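Local coordinates for protein putative modification methylase (PDB 2ZIG) that probably methylates DNA, transferring a methyl group from S-adenosyl-L-methionine to the N4 amino group of cytosine, at residues 84-98 against 168-180. Numbering follows the deposited sequence.
Sequences FRLLVPGGRLVIVVG and EYILMQRKPGGYR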
loop_
_atom_site.group_PDB
_atom_site.type_symbol
_atom_site.label_atom_id
_atom_site.label_comp_id
_atom_site.label_asym_id
_atom_site.label_seq_id
_atom_site.Cartn_x
_atom_site.Cartn_y
_atom_site.Cartn_z
ATOM N N PHE B 84 10.587 -0.616 -18.124
ATOM C CA PHE B 84 11.364 -1.786 -17.750
ATOM C C PHE B 84 12.483 -2.049 -18.753
ATOM O O PHE B 84 13.569 -2.509 -18.392
ATOM C CB PHE B 84 10.453 -3.007 -17.643
ATOM C CG PHE B 84 11.168 -4.262 -17.220
ATOM C CD1 PHE B 84 11.765 -5.095 -18.161
ATOM C CD2 PHE B 84 11.260 -4.604 -15.878
ATOM C CE1 PHE B 84 12.446 -6.253 -17.766
ATOM C CE2 PHE B 84 11.937 -5.755 -15.481
ATOM C CZ PHE B 84 12.530 -6.579 -16.431
ATOM N N ARG B 85 12.213 -1.739 -20.013
ATOM C CA ARG B 85 13.180 -1.951 -21.074
ATOM C C ARG B 85 14.246 -0.856 -21.081
ATOM O O ARG B 85 15.424 -1.121 -21.321
ATOM C CB ARG B 85 12.447 -1.996 -22.415
ATOM C CG ARG B 85 13.168 -2.757 -23.495
ATOM C CD ARG B 85 13.702 -1.815 -24.533
ATOM N NE ARG B 85 12.668 -0.911 -25.018
ATOM C CZ ARG B 85 12.906 0.101 -25.844
ATOM N NH1 ARG B 85 14.141 0.322 -26.275
ATOM N NH2 ARG B 85 11.919 0.904 -26.222
ATOM N N LEU B 86 13.825 0.376 -20.814
ATOM C CA LEU B 86 14.734 1.514 -20.784
ATOM C C LEU B 86 15.655 1.477 -19.564
ATOM O O LEU B 86 16.827 1.845 -19.634
ATOM C CB LEU B 86 13.927 2.817 -20.772
ATOM C CG LEU B 86 13.436 3.438 -22.081
ATOM C CD1 LEU B 86 13.039 2.370 -23.071
ATOM C CD2 LEU B 86 12.269 4.360 -21.781
ATOM N N LEU B 87 15.116 1.027 -18.443
ATOM C CA LEU B 87 15.871 0.952 -17.199
ATOM C C LEU B 87 17.114 0.064 -17.323
ATOM O O LEU B 87 17.086 -0.980 -17.991
ATOM C CB LEU B 87 14.954 0.411 -16.101
ATOM C CG LEU B 87 14.802 1.126 -14.755
ATOM C CD1 LEU B 87 14.550 2.614 -14.943
ATOM C CD2 LEU B 87 13.649 0.472 -13.996
ATOM N N VAL B 88 18.209 0.486 -16.695
ATOM C CA VAL B 88 19.426 -0.307 -16.704
ATOM C C VAL B 88 19.240 -1.304 -15.570
ATOM O O VAL B 88 18.604 -0.991 -14.563
ATOM C CB VAL B 88 20.685 0.542 -16.412
ATOM C CG1 VAL B 88 20.822 1.644 -17.440
ATOM C CG2 VAL B 88 20.615 1.124 -15.004
ATOM N N PRO B 89 19.780 -2.523 -15.715
ATOM C CA PRO B 89 19.622 -3.509 -14.641
ATOM C C PRO B 89 19.976 -2.898 -13.298
ATOM O O PRO B 89 21.028 -2.283 -13.153
ATOM C CB PRO B 89 20.588 -4.614 -15.051
ATOM C CG PRO B 89 20.469 -4.586 -16.556
ATOM C CD PRO B 89 20.515 -3.094 -16.856
ATOM N N GLY B 90 19.095 -3.062 -12.316
ATOM C CA GLY B 90 19.352 -2.506 -11.001
ATOM C C GLY B 90 18.687 -1.153 -10.812
ATOM O O GLY B 90 18.517 -0.695 -9.683
ATOM N N GLY B 91 18.321 -0.511 -11.918
ATOM C CA GLY B 91 17.662 0.780 -11.847
ATOM C C GLY B 91 16.236 0.562 -11.367
ATOM O O GLY B 91 15.771 -0.574 -11.297
ATOM N N ARG B 92 15.520 1.631 -11.047
ATOM C CA ARG B 92 14.165 1.443 -10.561
ATOM C C ARG B 92 13.150 2.449 -11.054
ATOM O O ARG B 92 13.488 3.551 -11.493
ATOM C CB ARG B 92 14.155 1.424 -9.025
ATOM C CG ARG B 92 14.562 2.734 -8.355
ATOM C CD ARG B 92 14.472 2.629 -6.831
ATOM N NE ARG B 92 15.460 1.694 -6.295
ATOM C CZ ARG B 92 15.469 1.238 -5.046
ATOM N NH1 ARG B 92 14.536 1.624 -4.180
ATOM N NH2 ARG B 92 16.414 0.394 -4.659
ATOM N N LEU B 93 11.892 2.031 -10.995
ATOM C CA LEU B 93 10.769 2.866 -11.369
ATOM C C LEU B 93 10.079 3.245 -10.052
ATOM O O LEU B 93 9.593 2.379 -9.322
ATOM C CB LEU B 93 9.820 2.083 -12.279
ATOM C CG LEU B 93 8.357 2.516 -12.383
ATOM C CD1 LEU B 93 8.221 3.818 -13.156
ATOM C CD2 LEU B 93 7.582 1.411 -13.065
ATOM N N VAL B 94 10.070 4.536 -9.742
ATOM C CA VAL B 94 9.447 5.031 -8.515
ATOM C C VAL B 94 8.142 5.700 -8.926
ATOM O O VAL B 94 8.140 6.594 -9.771
ATOM C CB VAL B 94 10.347 6.074 -7.807
ATOM C CG1 VAL B 94 9.730 6.490 -6.477
ATOM C CG2 VAL B 94 11.722 5.493 -7.569
ATOM N N ILE B 95 7.033 5.267 -8.335
ATOM C CA ILE B 95 5.728 5.820 -8.681
ATOM C C ILE B 95 4.999 6.419 -7.474
ATOM O O ILE B 95 4.672 5.715 -6.515
ATOM C CB ILE B 95 4.840 4.731 -9.321
ATOM C CG1 ILE B 95 5.594 4.065 -10.482
ATOM C CG2 ILE B 95 3.560 5.345 -9.833
ATOM C CD1 ILE B 95 4.897 2.848 -11.071
ATOM N N VAL B 96 4.760 7.726 -7.525
ATOM C CA VAL B 96 4.065 8.422 -6.446
ATOM C C VAL B 96 2.584 8.359 -6.791
ATOM O O VAL B 96 2.126 9.007 -7.733
ATOM C CB VAL B 96 4.534 9.881 -6.348
ATOM C CG1 VAL B 96 3.811 10.586 -5.205
ATOM C CG2 VAL B 96 6.053 9.913 -6.142
ATOM N N VAL B 97 1.846 7.557 -6.023
ATOM C CA VAL B 97 0.420 7.340 -6.263
ATOM C C VAL B 97 -0.448 7.510 -5.031
ATOM O O VAL B 97 -0.146 6.956 -3.982
ATOM C CB VAL B 97 0.121 5.889 -6.727
ATOM C CG1 VAL B 97 -1.083 5.886 -7.621
ATOM C CG2 VAL B 97 1.321 5.272 -7.377
ATOM N N GLY B 98 -1.541 8.251 -5.182
ATOM C CA GLY B 98 -2.485 8.420 -4.095
ATOM C C GLY B 98 -3.706 7.621 -4.523
ATOM O O GLY B 98 -4.075 7.665 -5.700
ATOM N N GLU B 168 -0.142 9.048 0.480
ATOM C CA GLU B 168 0.063 8.627 -0.893
ATOM C C GLU B 168 1.171 7.590 -0.792
ATOM O O GLU B 168 1.917 7.566 0.188
ATOM C CB GLU B 168 0.467 9.788 -1.793
ATOM C CG GLU B 168 -0.729 10.599 -2.231
ATOM C CD GLU B 168 -0.400 11.549 -3.346
ATOM O OE1 GLU B 168 0.400 11.167 -4.226
ATOM O OE2 GLU B 168 -0.956 12.668 -3.348
ATOM N N TYR B 169 1.270 6.727 -1.791
ATOM C CA TYR B 169 2.249 5.656 -1.767
ATOM C C TYR B 169 3.389 5.880 -2.748
ATOM O O TYR B 169 3.167 6.230 -3.899
ATOM C CB TYR B 169 1.556 4.331 -2.098
ATOM C CG TYR B 169 0.335 4.040 -1.250
ATOM C CD1 TYR B 169 0.428 3.267 -0.094
ATOM C CD2 TYR B 169 -0.906 4.568 -1.588
ATOM C CE1 TYR B 169 -0.701 3.028 0.712
ATOM C CE2 TYR B 169 -2.031 4.339 -0.797
ATOM C CZ TYR B 169 -1.921 3.569 0.351
ATOM O OH TYR B 169 -3.040 3.350 1.126
ATOM N N ILE B 170 4.617 5.689 -2.286
ATOM C CA ILE B 170 5.746 5.846 -3.187
ATOM C C ILE B 170 6.221 4.442 -3.467
ATOM O O ILE B 170 6.971 3.868 -2.692
ATOM C CB ILE B 170 6.876 6.688 -2.568
ATOM C CG1 ILE B 170 6.349 8.092 -2.256
ATOM C CG2 ILE B 170 8.047 6.801 -3.555
ATOM C CD1 ILE B 170 7.367 8.999 -1.572
ATOM N N LEU B 171 5.730 3.889 -4.575
ATOM C CA LEU B 171 6.060 2.535 -5.003
ATOM C C LEU B 171 7.477 2.442 -5.540
ATOM O O LEU B 171 7.945 3.330 -6.239
ATOM C CB LEU B 171 5.066 2.081 -6.068
ATOM C CG LEU B 171 3.599 2.214 -5.639
ATOM C CD1 LEU B 171 2.675 1.840 -6.793
ATOM C CD2 LEU B 171 3.349 1.316 -4.445
ATOM N N MET B 172 8.155 1.353 -5.206
ATOM C CA MET B 172 9.524 1.129 -5.644
ATOM C C MET B 172 9.571 -0.181 -6.426
ATOM O O MET B 172 9.380 -1.263 -5.863
ATOM C CB MET B 172 10.445 1.046 -4.428
ATOM C CG MET B 172 10.328 2.224 -3.473
ATOM S SD MET B 172 11.355 3.612 -3.950
ATOM C CE MET B 172 11.216 4.662 -2.497
ATOM N N GLN B 173 9.820 -0.072 -7.727
ATOM C CA GLN B 173 9.882 -1.237 -8.591
ATOM C C GLN B 173 11.249 -1.306 -9.251
ATOM O O GLN B 173 11.577 -0.480 -10.104
ATOM C CB GLN B 173 8.777 -1.148 -9.637
ATOM C CG GLN B 173 7.388 -1.071 -9.017
ATOM C CD GLN B 173 7.070 -2.289 -8.183
ATOM O OE1 GLN B 173 6.765 -2.184 -6.992
ATOM N NE2 GLN B 173 7.142 -3.464 -8.805
ATOM N N ARG B 174 12.039 -2.298 -8.852
ATOM C CA ARG B 174 13.390 -2.461 -9.373
ATOM C C ARG B 174 13.518 -3.470 -10.499
ATOM O O ARG B 174 12.909 -4.538 -10.462
ATOM C CB ARG B 174 14.335 -2.858 -8.234
ATOM C CG ARG B 174 15.805 -2.908 -8.618
ATOM C CD ARG B 174 16.698 -2.969 -7.384
ATOM N NE ARG B 174 16.492 -4.187 -6.606
ATOM C CZ ARG B 174 17.011 -4.403 -5.399
ATOM N NH1 ARG B 174 16.772 -5.540 -4.761
ATOM N NH2 ARG B 174 17.763 -3.478 -4.821
ATOM N N LYS B 175 14.309 -3.115 -11.508
ATOM C CA LYS B 175 14.550 -4.008 -12.630
ATOM C C LYS B 175 15.716 -4.890 -12.221
ATOM O O LYS B 175 16.830 -4.405 -12.033
ATOM C CB LYS B 175 14.934 -3.234 -13.892
ATOM C CG LYS B 175 15.337 -4.152 -15.049
ATOM C CD LYS B 175 15.722 -3.375 -16.293
ATOM C CE LYS B 175 16.069 -4.320 -17.430
ATOM N NZ LYS B 175 16.411 -3.591 -18.680
ATOM N N PRO B 176 15.479 -6.197 -12.071
ATOM C CA PRO B 176 16.556 -7.105 -11.677
ATOM C C PRO B 176 17.637 -7.156 -12.750
ATOM O O PRO B 176 17.539 -6.472 -13.768
ATOM C CB PRO B 176 15.832 -8.436 -11.518
ATOM C CG PRO B 176 14.786 -8.355 -12.566
ATOM C CD PRO B 176 14.259 -6.947 -12.411
ATOM N N GLY B 177 18.672 -7.957 -12.519
ATOM C CA GLY B 177 19.731 -8.074 -13.503
ATOM C C GLY B 177 21.116 -7.761 -12.980
ATOM O O GLY B 177 22.095 -7.830 -13.724
ATOM N N GLY B 178 21.207 -7.415 -11.703
ATOM C CA GLY B 178 22.503 -7.104 -11.134
ATOM C C GLY B 178 22.533 -5.711 -10.554
ATOM O O GLY B 178 21.682 -4.880 -10.869
ATOM N N TYR B 179 23.526 -5.451 -9.713
ATOM C CA TYR B 179 23.660 -4.157 -9.066
ATOM C C TYR B 179 24.146 -3.056 -9.996
ATOM O O TYR B 179 24.330 -3.266 -11.194
ATOM C CB TYR B 179 24.602 -4.266 -7.868
ATOM C CG TYR B 179 24.184 -5.307 -6.853
ATOM C CD1 TYR B 179 24.243 -6.668 -7.158
ATOM C CD2 TYR B 179 23.740 -4.933 -5.586
ATOM C CE1 TYR B 179 23.870 -7.633 -6.225
ATOM C CE2 TYR B 179 23.363 -5.888 -4.643
ATOM C CZ TYR B 179 23.432 -7.236 -4.968
ATOM O OH TYR B 179 23.069 -8.188 -4.038
ATOM N N ARG B 180 24.355 -1.880 -9.416
ATOM C CA ARG B 180 24.805 -0.700 -10.145
ATOM C C ARG B 180 26.318 -0.513 -9.975
ATOM O O ARG B 180 26.900 -0.989 -9.000
ATOM C CB ARG B 180 24.047 0.518 -9.609
ATOM C CG ARG B 180 24.164 1.767 -10.446
ATOM C CD ARG B 180 23.466 1.616 -11.787
ATOM N NE ARG B 180 23.700 2.793 -12.611
ATOM C CZ ARG B 180 23.182 3.993 -12.371
ATOM N NH1 ARG B 180 22.383 4.183 -11.329
ATOM N NH2 ARG B 180 23.483 5.008 -13.165
HETATM O O HOH W 1 0.598 11.615 -7.030
#
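Lys175 reaches from the end of strand 168-174 to Phe84 and Leu87, at the C-terminus of helix 66-86 and just past it. Its chain is fully extended, with CG anti to the backbone N (chi1 174°), and this carries the amine to two carbonyls. Lys175 NZ donates to Leu87 O at 2.8 Å and to Phe84 O at 3.1 Å. On the way Lys175 CG lies over one face of the Phe84 ring, 4.1 Å from its centroid, and Lys175 CD passes Leu87 CB. Shortening this side chain to an alanine is likely to leave Phe84 O and Leu87 O without the amine that links them, and to remove the methylene from the Phe84 face.

Strands 91-97 and 168-174 run antiparallel, and paired backbone bonds join Leu93 to Gln173, Ile95 to Leu171 and Val97 to Tyr169. Packing is tightest where Val94 CG1 meets Ile170 CG2 at 3.4 Å, on the face covered by helix 222-232. On the other face Val97 CG2 touches Leu171 CD1 at 3.7 Å, under helix 115-125. A water bridges Val96 O and Glu168 OE1; Ser47 OG also bonds Val96 O.

The loose, solvent side is 177-180: Gly177, Gly178 and Tyr179 are exposed, and 178-180 is poorly ordered. The Val96 side chain is about 9 Å from that of Thr248, which binds S-adenosyl-L-methionine. Strand 168-174 is inserted antiparallel between 91-97 and 129-137, like the reversed strand of the Rossmann-like AdoMet methyltransferase fold.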